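Peptidyl-prolyl cis-trans isomerase FKBP13, chloroplastic (Arabidopsis thaliana, PDB 1U79) catalyses the cis-trans isomerization of peptidyl-proline bonds, provides the major such activity of the chloroplast thylakoid lumen, and regulates accumulation of the Rieske protein. Local coordinates at residues L32-Y37 / P56-I61; S12-C17 / D78-M83; K40-K45 / A116-F121. All coordinates share one frame; numbering follows the deposited sequence.

Contact 1: residues L32-Y37 / P56-I61; sequences LIKAHY and PLTFRI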
ATOM      1  N   LEU A  32      -6.116 -10.879   9.972  1.00 17.48           N
ATOM      2  CA  LEU A  32      -5.487 -11.468   8.793  1.00 17.53           C
ATOM      3  C   LEU A  32      -6.399 -11.080   7.645  1.00 16.48           C
ATOM      4  O   LEU A  32      -7.581 -11.441   7.643  1.00 14.55           O
ATOM      5  CB  LEU A  32      -5.435 -12.999   8.897  1.00 17.71           C
ATOM      6  CG  LEU A  32      -4.546 -13.684   7.847  1.00 17.14           C
ATOM      7  CD1 LEU A  32      -3.095 -13.351   8.137  1.00 18.70           C
ATOM      8  CD2 LEU A  32      -4.748 -15.200   7.873  1.00 21.31           C
ATOM      9  N   ILE A  33      -5.870 -10.352   6.667  1.00 16.59           N
ATOM     10  CA  ILE A  33      -6.689  -9.924   5.536  1.00 16.99           C
ATOM     11  C   ILE A  33      -6.091 -10.317   4.199  1.00 16.93           C
ATOM     12  O   ILE A  33      -4.941 -10.753   4.126  1.00 17.54           O
ATOM     13  CB  ILE A  33      -6.875  -8.395   5.528  1.00 15.92           C
ATOM     14  CG1 ILE A  33      -5.535  -7.705   5.281  1.00 16.53           C
ATOM     15  CG2 ILE A  33      -7.476  -7.944   6.861  1.00 19.50           C
ATOM     16  CD1 ILE A  33      -5.635  -6.190   5.096  1.00 14.00           C
ATOM     17  N   LYS A  34      -6.886 -10.139   3.148  1.00 16.87           N
ATOM     18  CA  LYS A  34      -6.475 -10.450   1.780  1.00 18.88           C
ATOM     19  C   LYS A  34      -6.542  -9.187   0.941  1.00 18.21           C
ATOM     20  O   LYS A  34      -7.511  -8.427   1.037  1.00 15.65           O
ATOM     21  CB  LYS A  34      -7.421 -11.454   1.121  1.00 22.33           C
ATOM     22  CG  LYS A  34      -7.463 -12.843   1.703  1.00 29.28           C
ATOM     23  CD  LYS A  34      -8.404 -13.692   0.858  1.00 33.14           C
ATOM     24  CE  LYS A  34      -8.483 -15.125   1.344  1.00 37.22           C
ATOM     25  NZ  LYS A  34      -9.374 -15.943   0.470  1.00 41.03           N
ATOM     26  N   ALA A  35      -5.534  -8.977   0.100  1.00 15.49           N
ATOM     27  CA  ALA A  35      -5.534  -7.815  -0.766  1.00 14.40           C
ATOM     28  C   ALA A  35      -4.838  -8.076  -2.085  1.00 13.18           C
ATOM     29  O   ALA A  35      -3.779  -8.703  -2.127  1.00 13.41           O
ATOM     30  CB  ALA A  35      -4.868  -6.632  -0.073  1.00 14.95           C
ATOM     31  N   HIS A  36      -5.459  -7.617  -3.165  1.00 14.32           N
ATOM     32  CA  HIS A  36      -4.840  -7.716  -4.479  1.00 13.30           C
ATOM     33  C   HIS A  36      -4.192  -6.348  -4.627  1.00 13.01           C
ATOM     34  O   HIS A  36      -4.641  -5.383  -4.004  1.00 12.63           O
ATOM     35  CB  HIS A  36      -5.889  -7.956  -5.561  1.00 12.16           C
ATOM     36  CG  HIS A  36      -6.074  -9.402  -5.892  1.00 14.24           C
ATOM     37  ND1 HIS A  36      -5.066 -10.167  -6.441  1.00 13.74           N
ATOM     38  CD2 HIS A  36      -7.129 -10.232  -5.722  1.00 12.82           C
ATOM     39  CE1 HIS A  36      -5.496 -11.408  -6.592  1.00 11.49           C
ATOM     40  NE2 HIS A  36      -6.743 -11.473  -6.163  1.00 13.39           N
ATOM     41  N   TYR A  37      -3.135  -6.250  -5.421  1.00 13.04           N
ATOM     42  CA  TYR A  37      -2.461  -4.973  -5.576  1.00 12.18           C
ATOM     43  C   TYR A  37      -1.523  -4.907  -6.767  1.00 13.09           C
ATOM     44  O   TYR A  37      -1.085  -5.925  -7.295  1.00 13.18           O
ATOM     45  CB  TYR A  37      -1.633  -4.652  -4.314  1.00 14.01           C
ATOM     46  CG  TYR A  37      -0.440  -5.573  -4.124  1.00 14.05           C
ATOM     47  CD1 TYR A  37      -0.583  -6.825  -3.522  1.00 14.63           C
ATOM     48  CD2 TYR A  37       0.822  -5.216  -4.609  1.00 14.89           C
ATOM     49  CE1 TYR A  37       0.502  -7.702  -3.415  1.00 15.59           C
ATOM     50  CE2 TYR A  37       1.914  -6.085  -4.509  1.00 16.90           C
ATOM     51  CZ  TYR A  37       1.745  -7.322  -3.916  1.00 15.67           C
ATOM     52  OH  TYR A  37       2.812  -8.185  -3.836  1.00 18.67           O
ATOM     53  N   PRO A  56      -3.734 -13.255  -4.190  1.00 18.90           N
ATOM     54  CA  PRO A  56      -3.776 -12.027  -3.402  1.00 17.98           C
ATOM     55  C   PRO A  56      -2.774 -12.193  -2.281  1.00 17.70           C
ATOM     56  O   PRO A  56      -2.326 -13.311  -2.004  1.00 15.76           O
ATOM     57  CB  PRO A  56      -5.214 -11.999  -2.888  1.00 18.88           C
ATOM     58  CG  PRO A  56      -5.516 -13.455  -2.700  1.00 18.32           C
ATOM     59  CD  PRO A  56      -4.943 -14.070  -3.964  1.00 18.75           C
ATOM     60  N   LEU A  57      -2.408 -11.094  -1.641  1.00 15.76           N
ATOM     61  CA  LEU A  57      -1.463 -11.180  -0.546  1.00 16.76           C
ATOM     62  C   LEU A  57      -2.256 -11.390   0.732  1.00 18.23           C
ATOM     63  O   LEU A  57      -3.182 -10.630   1.022  1.00 16.47           O
ATOM     64  CB  LEU A  57      -0.642  -9.893  -0.442  1.00 17.63           C
ATOM     65  CG  LEU A  57       0.422  -9.860   0.651  1.00 16.51           C
ATOM     66  CD1 LEU A  57       1.555 -10.809   0.257  1.00 18.49           C
ATOM     67  CD2 LEU A  57       0.952  -8.445   0.845  1.00 15.90           C
ATOM     68  N   THR A  58      -1.918 -12.437   1.481  1.00 17.37           N
ATOM     69  CA  THR A  58      -2.591 -12.702   2.743  1.00 18.43           C
ATOM     70  C   THR A  58      -1.607 -12.292   3.839  1.00 20.15           C
ATOM     71  O   THR A  58      -0.486 -12.786   3.884  1.00 20.90           O
ATOM     72  CB  THR A  58      -2.982 -14.193   2.867  1.00 19.87           C
ATOM     73  OG1 THR A  58      -3.984 -14.506   1.885  1.00 17.92           O
ATOM     74  CG2 THR A  58      -3.536 -14.487   4.259  1.00 19.60           C
ATOM     75  N   PHE A  59      -2.012 -11.360   4.700  1.00 19.90           N
ATOM     76  CA  PHE A  59      -1.126 -10.869   5.761  1.00 18.71           C
ATOM     77  C   PHE A  59      -1.923 -10.195   6.872  1.00 19.44           C
ATOM     78  O   PHE A  59      -3.097  -9.871   6.672  1.00 18.27           O
ATOM     79  CB  PHE A  59      -0.146  -9.842   5.173  1.00 18.53           C
ATOM     80  CG  PHE A  59      -0.817  -8.583   4.657  1.00 18.70           C
ATOM     81  CD1 PHE A  59      -0.677  -7.377   5.334  1.00 18.78           C
ATOM     82  CD2 PHE A  59      -1.594  -8.611   3.501  1.00 19.20           C
ATOM     83  CE1 PHE A  59      -1.302  -6.211   4.866  1.00 18.58           C
ATOM     84  CE2 PHE A  59      -2.226  -7.460   3.025  1.00 17.22           C
ATOM     85  CZ  PHE A  59      -2.077  -6.255   3.710  1.00 18.28           C
ATOM     86  N   ARG A  60      -1.322  -9.999   8.047  1.00 18.53           N
ATOM     87  CA  ARG A  60      -2.072  -9.287   9.083  1.00 20.69           C
ATOM     88  C   ARG A  60      -1.744  -7.821   8.979  1.00 19.97           C
ATOM     89  O   ARG A  60      -0.604  -7.429   8.752  1.00 20.41           O
ATOM     90  CB  ARG A  60      -1.812  -9.719  10.534  1.00 21.58           C
ATOM     91  CG  ARG A  60      -0.737 -10.686  10.851  1.00 25.36           C
ATOM     92  CD  ARG A  60      -1.293 -11.489  12.021  1.00 30.38           C
ATOM     93  NE  ARG A  60      -2.484 -12.144  11.508  1.00 35.46           N
ATOM     94  CZ  ARG A  60      -3.607 -12.350  12.179  1.00 37.98           C
ATOM     95  NH1 ARG A  60      -3.731 -11.961  13.436  1.00 41.50           N
ATOM     96  NH2 ARG A  60      -4.622 -12.923  11.561  1.00 37.18           N
ATOM     97  N   ILE A  61      -2.766  -7.010   9.167  1.00 20.17           N
ATOM     98  CA  ILE A  61      -2.623  -5.579   9.051  1.00 17.96           C
ATOM     99  C   ILE A  61      -2.349  -4.917  10.393  1.00 18.79           C
ATOM    100  O   ILE A  61      -2.839  -5.357  11.436  1.00 18.47           O
ATOM    101  CB  ILE A  61      -3.905  -4.997   8.419  1.00 19.61           C
ATOM    102  CG1 ILE A  61      -3.741  -3.497   8.172  1.00 20.07           C
ATOM    103  CG2 ILE A  61      -5.122  -5.300   9.314  1.00 17.82           C
ATOM    104  CD1 ILE A  61      -2.821  -3.181   7.008  1.00 20.09           C
TER

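Contact 2: residues S12-C17 / D78-M83; sequences SGLAFC and DGIPPM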
ATOM      1  N   SER A  12       1.815  13.201   7.245  1.00 17.64           N
ATOM      2  CA  SER A  12       3.059  12.459   7.035  1.00 16.79           C
ATOM      3  C   SER A  12       3.539  12.383   5.593  1.00 16.46           C
ATOM      4  O   SER A  12       4.647  11.917   5.332  1.00 18.43           O
ATOM      5  CB  SER A  12       2.894  11.040   7.557  1.00 20.12           C
ATOM      6  OG  SER A  12       2.017  10.312   6.714  1.00 16.25           O
ATOM      7  N   GLY A  13       2.711  12.830   4.660  1.00 14.67           N
ATOM      8  CA  GLY A  13       3.074  12.749   3.259  1.00 15.23           C
ATOM      9  C   GLY A  13       2.361  11.585   2.585  1.00 14.88           C
ATOM     10  O   GLY A  13       2.200  11.558   1.368  1.00 14.23           O
ATOM     11  N   LEU A  14       1.948  10.601   3.377  1.00 14.48           N
ATOM     12  CA  LEU A  14       1.229   9.457   2.833  1.00 14.37           C
ATOM     13  C   LEU A  14      -0.072  10.017   2.273  1.00 15.01           C
ATOM     14  O   LEU A  14      -0.850  10.641   3.005  1.00 17.22           O
ATOM     15  CB  LEU A  14       0.926   8.439   3.943  1.00 14.18           C
ATOM     16  CG  LEU A  14       0.269   7.115   3.551  1.00 15.70           C
ATOM     17  CD1 LEU A  14       1.159   6.344   2.572  1.00 18.01           C
ATOM     18  CD2 LEU A  14       0.024   6.288   4.809  1.00 16.87           C
ATOM     19  N   ALA A  15      -0.320   9.802   0.986  1.00 14.60           N
ATOM     20  CA  ALA A  15      -1.535  10.320   0.370  1.00 16.53           C
ATOM     21  C   ALA A  15      -2.391   9.201  -0.199  1.00 15.72           C
ATOM     22  O   ALA A  15      -1.890   8.123  -0.527  1.00 16.36           O
ATOM     23  CB  ALA A  15      -1.188  11.313  -0.718  1.00 14.98           C
ATOM     24  N   PHE A  16      -3.684   9.460  -0.320  1.00 15.83           N
ATOM     25  CA  PHE A  16      -4.589   8.447  -0.828  1.00 15.91           C
ATOM     26  C   PHE A  16      -5.772   9.059  -1.558  1.00 16.29           C
ATOM     27  O   PHE A  16      -6.032  10.257  -1.468  1.00 15.75           O
ATOM     28  CB  PHE A  16      -5.152   7.630   0.332  1.00 15.30           C
ATOM     29  CG  PHE A  16      -6.269   8.339   1.072  1.00 15.01           C
ATOM     30  CD1 PHE A  16      -5.995   9.405   1.918  1.00 15.05           C
ATOM     31  CD2 PHE A  16      -7.599   7.985   0.853  1.00 15.71           C
ATOM     32  CE1 PHE A  16      -7.034  10.119   2.538  1.00 14.17           C
ATOM     33  CE2 PHE A  16      -8.644   8.694   1.469  1.00 15.30           C
ATOM     34  CZ  PHE A  16      -8.352   9.762   2.311  1.00 13.96           C
ATOM     35  N   CYS A  17      -6.483   8.201  -2.276  1.00 17.60           N
ATOM     36  CA  CYS A  17      -7.714   8.563  -2.960  1.00 20.43           C
ATOM     37  C   CYS A  17      -8.490   7.258  -3.015  1.00 18.62           C
ATOM     38  O   CYS A  17      -7.945   6.228  -3.411  1.00 17.50           O
ATOM     39  CB  CYS A  17      -7.467   9.099  -4.379  1.00 26.97           C
ATOM     40  SG  CYS A  17      -6.642   7.945  -5.519  1.00 38.23           S
ATOM     41  N   ASP A  78      -3.382   9.582  11.091  1.00 17.63           N
ATOM     42  CA  ASP A  78      -3.851  10.961  11.136  1.00 17.24           C
ATOM     43  C   ASP A  78      -4.065  11.438   9.701  1.00 16.87           C
ATOM     44  O   ASP A  78      -3.158  11.363   8.872  1.00 14.06           O
ATOM     45  CB  ASP A  78      -2.825  11.861  11.819  1.00 18.84           C
ATOM     46  CG  ASP A  78      -3.002  11.921  13.321  1.00 22.76           C
ATOM     47  OD1 ASP A  78      -3.836  11.169  13.861  1.00 23.35           O
ATOM     48  OD2 ASP A  78      -2.299  12.732  13.964  1.00 23.69           O
ATOM     49  N   GLY A  79      -5.267  11.924   9.404  1.00 16.36           N
ATOM     50  CA  GLY A  79      -5.541  12.395   8.062  1.00 15.48           C
ATOM     51  C   GLY A  79      -5.831  11.271   7.077  1.00 16.25           C
ATOM     52  O   GLY A  79      -6.053  11.521   5.897  1.00 16.25           O
ATOM     53  N   ILE A  80      -5.822  10.031   7.549  1.00 15.58           N
ATOM     54  CA  ILE A  80      -6.108   8.905   6.668  1.00 16.47           C
ATOM     55  C   ILE A  80      -7.148   7.958   7.250  1.00 16.28           C
ATOM     56  O   ILE A  80      -6.880   7.247   8.217  1.00 15.28           O
ATOM     57  CB  ILE A  80      -4.831   8.084   6.355  1.00 18.94           C
ATOM     58  CG1 ILE A  80      -3.834   8.954   5.593  1.00 19.87           C
ATOM     59  CG2 ILE A  80      -5.195   6.844   5.528  1.00 19.52           C
ATOM     60  CD1 ILE A  80      -2.586   8.231   5.149  1.00 20.70           C
ATOM     61  N   PRO A  81      -8.360   7.948   6.673  1.00 15.91           N
ATOM     62  CA  PRO A  81      -9.393   7.049   7.184  1.00 13.69           C
ATOM     63  C   PRO A  81      -9.076   5.638   6.716  1.00 13.71           C
ATOM     64  O   PRO A  81      -8.389   5.446   5.718  1.00 11.21           O
ATOM     65  CB  PRO A  81     -10.668   7.585   6.543  1.00 15.51           C
ATOM     66  CG  PRO A  81     -10.180   8.054   5.215  1.00 16.58           C
ATOM     67  CD  PRO A  81      -8.870   8.747   5.545  1.00 16.69           C
ATOM     68  N   PRO A  82      -9.602   4.632   7.413  1.00 14.41           N
ATOM     69  CA  PRO A  82      -9.371   3.228   7.068  1.00 13.54           C
ATOM     70  C   PRO A  82     -10.053   2.828   5.779  1.00 13.35           C
ATOM     71  O   PRO A  82     -11.059   3.424   5.383  1.00 13.81           O
ATOM     72  CB  PRO A  82      -9.997   2.461   8.237  1.00 13.70           C
ATOM     73  CG  PRO A  82     -10.277   3.515   9.291  1.00 16.29           C
ATOM     74  CD  PRO A  82     -10.551   4.752   8.529  1.00 14.15           C
ATOM     75  N   MET A  83      -9.508   1.810   5.126  1.00 12.70           N
ATOM     76  CA  MET A  83     -10.150   1.288   3.936  1.00 12.73           C
ATOM     77  C   MET A  83     -11.290   0.439   4.481  1.00 12.98           C
ATOM     78  O   MET A  83     -11.247   0.004   5.637  1.00 13.96           O
ATOM     79  CB  MET A  83      -9.204   0.386   3.140  1.00 12.14           C
ATOM     80  CG  MET A  83      -8.285   1.119   2.196  1.00 13.56           C
ATOM     81  SD  MET A  83      -7.427  -0.064   1.121  1.00 14.38           S
ATOM     82  CE  MET A  83      -8.705  -0.422  -0.043  1.00 11.93           C
TER

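Contact 3: residues K40-K45 / A116-F121; sequences KLENGK and ASVLLF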
ATOM      1  N   LYS A  40       3.630   0.407  -8.455  1.00 12.26           N
ATOM      2  CA  LYS A  40       4.392   1.038  -9.526  1.00 14.24           C
ATOM      3  C   LYS A  40       5.237   2.189  -9.011  1.00 15.54           C
ATOM      4  O   LYS A  40       4.927   2.805  -7.978  1.00 13.04           O
ATOM      5  CB  LYS A  40       3.467   1.628 -10.588  1.00 17.68           C
ATOM      6  CG  LYS A  40       2.381   0.732 -11.136  1.00 21.01           C
ATOM      7  CD  LYS A  40       1.497   1.584 -12.055  1.00 25.19           C
ATOM      8  CE  LYS A  40       0.393   0.781 -12.718  1.00 27.68           C
ATOM      9  NZ  LYS A  40      -0.534   1.693 -13.456  1.00 30.58           N
ATOM     10  N   LEU A  41       6.292   2.495  -9.756  1.00 14.68           N
ATOM     11  CA  LEU A  41       7.158   3.609  -9.416  1.00 14.11           C
ATOM     12  C   LEU A  41       6.494   4.802 -10.102  1.00 15.88           C
ATOM     13  O   LEU A  41       5.549   4.624 -10.869  1.00 18.36           O
ATOM     14  CB  LEU A  41       8.567   3.386  -9.979  1.00 12.28           C
ATOM     15  CG  LEU A  41       9.332   2.176  -9.431  1.00 15.53           C
ATOM     16  CD1 LEU A  41      10.703   2.054 -10.131  1.00 16.92           C
ATOM     17  CD2 LEU A  41       9.512   2.340  -7.921  1.00 12.39           C
ATOM     18  N   GLU A  42       6.989   6.005  -9.847  1.00 19.00           N
ATOM     19  CA  GLU A  42       6.403   7.204 -10.440  1.00 20.79           C
ATOM     20  C   GLU A  42       6.593   7.375 -11.940  1.00 22.16           C
ATOM     21  O   GLU A  42       6.145   8.369 -12.513  1.00 24.28           O
ATOM     22  CB  GLU A  42       6.923   8.444  -9.717  1.00 22.95           C
ATOM     23  CG  GLU A  42       6.229   8.728  -8.403  1.00 22.99           C
ATOM     24  CD  GLU A  42       4.797   9.205  -8.590  1.00 23.78           C
ATOM     25  OE1 GLU A  42       4.437   9.600  -9.723  1.00 21.36           O
ATOM     26  OE2 GLU A  42       4.036   9.199  -7.598  1.00 25.65           O
ATOM     27  N   ASN A  43       7.249   6.423 -12.591  1.00 22.28           N
ATOM     28  CA  ASN A  43       7.443   6.529 -14.028  1.00 22.47           C
ATOM     29  C   ASN A  43       6.507   5.541 -14.715  1.00 23.34           C
ATOM     30  O   ASN A  43       6.516   5.397 -15.936  1.00 22.88           O
ATOM     31  CB  ASN A  43       8.905   6.246 -14.393  1.00 21.80           C
ATOM     32  CG  ASN A  43       9.313   4.820 -14.102  1.00 21.08           C
ATOM     33  OD1 ASN A  43       8.722   4.153 -13.259  1.00 20.10           O
ATOM     34  ND2 ASN A  43      10.338   4.349 -14.790  1.00 22.38           N
ATOM     35  N   GLY A  44       5.694   4.865 -13.911  1.00 22.73           N
ATOM     36  CA  GLY A  44       4.744   3.907 -14.448  1.00 23.87           C
ATOM     37  C   GLY A  44       5.217   2.469 -14.439  1.00 23.41           C
ATOM     38  O   GLY A  44       4.456   1.569 -14.768  1.00 24.85           O
ATOM     39  N   LYS A  45       6.470   2.249 -14.059  1.00 23.54           N
ATOM     40  CA  LYS A  45       7.037   0.906 -14.026  1.00 23.15           C
ATOM     41  C   LYS A  45       6.424   0.078 -12.901  1.00 21.60           C
ATOM     42  O   LYS A  45       6.451   0.481 -11.740  1.00 18.66           O
ATOM     43  CB  LYS A  45       8.558   0.993 -13.840  1.00 26.59           C
ATOM     44  CG  LYS A  45       9.327  -0.300 -14.100  1.00 32.10           C
ATOM     45  CD  LYS A  45       9.184  -1.308 -12.969  1.00 36.31           C
ATOM     46  CE  LYS A  45       9.929  -2.594 -13.290  1.00 38.84           C
ATOM     47  NZ  LYS A  45      11.361  -2.328 -13.601  1.00 42.45           N
ATOM     48  N   ALA A 116      15.100   5.923  -2.127  1.00 13.04           N
ATOM     49  CA  ALA A 116      14.269   7.123  -2.018  1.00 13.87           C
ATOM     50  C   ALA A 116      13.099   7.158  -2.985  1.00 13.77           C
ATOM     51  O   ALA A 116      12.697   8.229  -3.448  1.00 14.45           O
ATOM     52  CB  ALA A 116      15.139   8.374  -2.206  1.00 13.72           C
ATOM     53  N   SER A 117      12.536   5.989  -3.262  1.00 11.91           N
ATOM     54  CA  SER A 117      11.411   5.889  -4.171  1.00 13.91           C
ATOM     55  C   SER A 117      10.044   6.136  -3.544  1.00 12.41           C
ATOM     56  O   SER A 117       9.703   5.559  -2.517  1.00 13.62           O
ATOM     57  CB  SER A 117      11.373   4.500  -4.825  1.00 16.08           C
ATOM     58  OG  SER A 117      12.455   4.303  -5.723  1.00 14.58           O
ATOM     59  N   VAL A 118       9.264   7.002  -4.175  1.00 12.36           N
ATOM     60  CA  VAL A 118       7.890   7.227  -3.749  1.00 11.67           C
ATOM     61  C   VAL A 118       7.197   6.054  -4.440  1.00 12.84           C
ATOM     62  O   VAL A 118       7.465   5.778  -5.612  1.00 11.82           O
ATOM     63  CB  VAL A 118       7.314   8.531  -4.324  1.00 13.61           C
ATOM     64  CG1 VAL A 118       5.804   8.575  -4.083  1.00 13.46           C
ATOM     65  CG2 VAL A 118       8.002   9.729  -3.683  1.00 12.06           C
ATOM     66  N   LEU A 119       6.334   5.344  -3.729  1.00 11.82           N
ATOM     67  CA  LEU A 119       5.664   4.205  -4.337  1.00 12.01           C
ATOM     68  C   LEU A 119       4.179   4.447  -4.550  1.00 13.08           C
ATOM     69  O   LEU A 119       3.517   5.085  -3.737  1.00 13.72           O
ATOM     70  CB  LEU A 119       5.841   2.971  -3.453  1.00 12.68           C
ATOM     71  CG  LEU A 119       7.269   2.636  -3.026  1.00 14.17           C
ATOM     72  CD1 LEU A 119       7.256   1.341  -2.217  1.00 11.18           C
ATOM     73  CD2 LEU A 119       8.161   2.487  -4.263  1.00 13.73           C
ATOM     74  N   LEU A 120       3.650   3.940  -5.648  1.00 13.02           N
ATOM     75  CA  LEU A 120       2.227   4.079  -5.904  1.00 11.70           C
ATOM     76  C   LEU A 120       1.633   2.684  -5.881  1.00 13.63           C
ATOM     77  O   LEU A 120       2.164   1.775  -6.523  1.00 13.96           O
ATOM     78  CB  LEU A 120       1.973   4.718  -7.275  1.00 14.77           C
ATOM     79  CG  LEU A 120       2.204   6.226  -7.428  1.00 15.36           C
ATOM     80  CD1 LEU A 120       2.009   6.619  -8.893  1.00 17.52           C
ATOM     81  CD2 LEU A 120       1.239   7.003  -6.549  1.00 16.70           C
ATOM     82  N   PHE A 121       0.565   2.495  -5.116  1.00 12.73           N
ATOM     83  CA  PHE A 121      -0.101   1.199  -5.094  1.00 13.12           C
ATOM     84  C   PHE A 121      -1.582   1.375  -5.356  1.00 15.80           C
ATOM     85  O   PHE A 121      -2.185   2.376  -4.949  1.00 15.85           O
ATOM     86  CB  PHE A 121       0.022   0.491  -3.740  1.00 10.88           C
ATOM     87  CG  PHE A 121       1.384  -0.080  -3.446  1.00 11.81           C
ATOM     88  CD1 PHE A 121       2.348   0.680  -2.786  1.00 10.99           C
ATOM     89  CD2 PHE A 121       1.682  -1.402  -3.779  1.00 10.58           C
ATOM     90  CE1 PHE A 121       3.588   0.135  -2.454  1.00 12.20           C
ATOM     91  CE2 PHE A 121       2.921  -1.957  -3.454  1.00 13.10           C
ATOM     92  CZ  PHE A 121       3.874  -1.188  -2.790  1.00 11.61           C
TER
HETATM   93  O   HOH W   1       8.775   6.103  -7.747  1.00 16.99           O

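Contact 1: residues L32-Y37 / P56-I61
Two antiparallel strands, 32-37 and 57-60, set a row of apolar side chains on one face of the sheet and a more polar row on the other. On the inner face Ile33 and Phe59 form a hydrogen-bonded pair and run alongside each other in the same direction. Both have their leading branch in the crowded position between the backbone N and the carbonyl carbon (chi1 66° and 65°), bringing Ile33 CG1 over one face of the phenyl ring, 4.2 Å from its centroid. Ile33 CD1 continues to Phe59 CZ at 3.8 Å and reaches Ile61 CB, while Ala35 CB meets the ring edge.

Backbone bonds set this register: Ile33 N gives a nearly straight bond to Phe59 O at 2.8 Å, answered by Phe59 N to Ile33 O; Leu57 N donates to Ala35 O at 2.8 Å and Ala35 N to Leu57 O at 3.0 Å. On the opposite face Thr58 CG2 rests on Leu32 CG at 3.8 Å. At the far end Pro56 CB sits above the centre of the His36 imidazole, a CH-pi contact of 3.7 Å to the centroid, with His36 ND1 hydrogen-bonded to Ser50 OG. An alanine in place of His36 would remove the ring that meets Pro56 and Ser50, and would probably loosen the start of strand 57-60.

In this FKBP fold helix 68-75 packs across the inner face of the curved sheet, where Trp70 meets the rings of Tyr37 and Phe59; as in other FKBPs, Tyr37 and Trp70 probably line the ligand pocket. Strand 119-128 flanks strand 32-40 along its other edge.

Contact 2: residues S12-C17 / D78-M83
Mainly apolar packing joins the N-terminal segment 12-17, which runs into strand 15-18, to the irregular loop 78-83 between helix 68-75 and strand 88-93. No hydrogen bond links the two segments, and the contact rests on two side chains from each.

Leu14 and Ile80 form the buried end. Their side chains cross at about a right angle, and Ile80 CD1 pushes against the isobutyl group, 3.3 Å from Leu14 CD2 and 3.5 Å from Leu14 CG, closer than such carbons normally approach. The isoleucine reaches this point with CG1 anti to its carbonyl carbon and the chain extended beyond it (chi2 -176°), so the methyl arrives tip first. Leu14 holds CG anti to its backbone N (chi1 -175°).

Two residues further along, the Phe16 ring stands in the crowded position between its backbone N and carbonyl carbon (chi1 79°), leaning toward the loop. Its tip meets the pyrrolidine of Pro81, with Phe16 CZ 3.4 Å from Pro81 CD, and the two side chains cross obliquely. Phe16 CE1 comes to 3.8 Å from Gly79 O, while Phe16 CD1 grazes Ile80 CG1 at 4.3 Å.

Around this patch Leu14 also packs on Ile93 and Leu97, and Phe16 on Arg89. Cys17, within the strand, is disulfide-bonded to Cys5, linking strand 15-18 to the start of the modelled chain. Strand 15-18 lies between strands 8-9 and 88-93 in the antiparallel FKBP sheet, and Leu14 and Phe16 pack on the loop that follows helix 68-75 of that fold.

Contact 3: residues K40-K45 / A116-F121
Lys40 and Leu120 exchange two backbone hydrogen bonds, Lys40 N to Leu120 O at 2.8 Å and Leu120 N to Lys40 O at 2.9 Å, both with the donor nearly along the C=O axis. They make an antiparallel hydrogen-bonded pair where strand 32-40 runs out beside the start of strand 119-128. Past it the chains diverge, and a water takes up the link: it accepts from Glu42 N at 2.8 Å and donates to Val118 O.

The first segment then reverses. Leu41 to Gly44 form a type I turn, with Gly44 N hydrogen-bonded to Leu41 O and Leu41 N to Lys45 O. Asn43 OD1 accepts from Lys45 N at 3.1 Å in an Asx turn, the donor standing well above the plane of the amide. Gly44 has phi 96°, at which a CB would crowd the preceding carbonyl O.

Side chains fill in on either side of the backbone pair. Glu42 bends at chi2 (-71°) and crosses Leu120 at about a right angle, bringing its carboxylate across the leucine with Glu42 OE2 3.5 Å from Leu120 CG and CD1; the same oxygen forms a long, weak ion pair with Arg92, a charge that may help offset its apolar surroundings. Leu41 and Leu119 run side by side, their CD2 methyls 3.9 Å apart, and both also touch Phe47.

A tight turn leading from one antiparallel strand to the next is a beta hairpin, here joining strands 32-40 and 46-49 of the FKBP sheet, and the water joins this hairpin to Val118, just before strand 119-128.

All three contacts reach the same antiparallel sheet, but at different depths. Contact 1 is the most extensive: a four-bond strand pairing with buried hydrophobic residues on its helix-facing side. Contact 3 lies at the surface, on the other side of the chain's centre, and combines a single bridging pair and a water with leucine packing and a glutamate lying across Leu120. Contact 2, partly buried, has no polar link between its segments and depends on close carbon packing. Contacts 1 and 3 share strand 32-40 and touch through the rings of Tyr37 and Phe121, at 4.0 Å between their CD2 atoms; contact 2 stays about 7 Å from either at the nearest atoms.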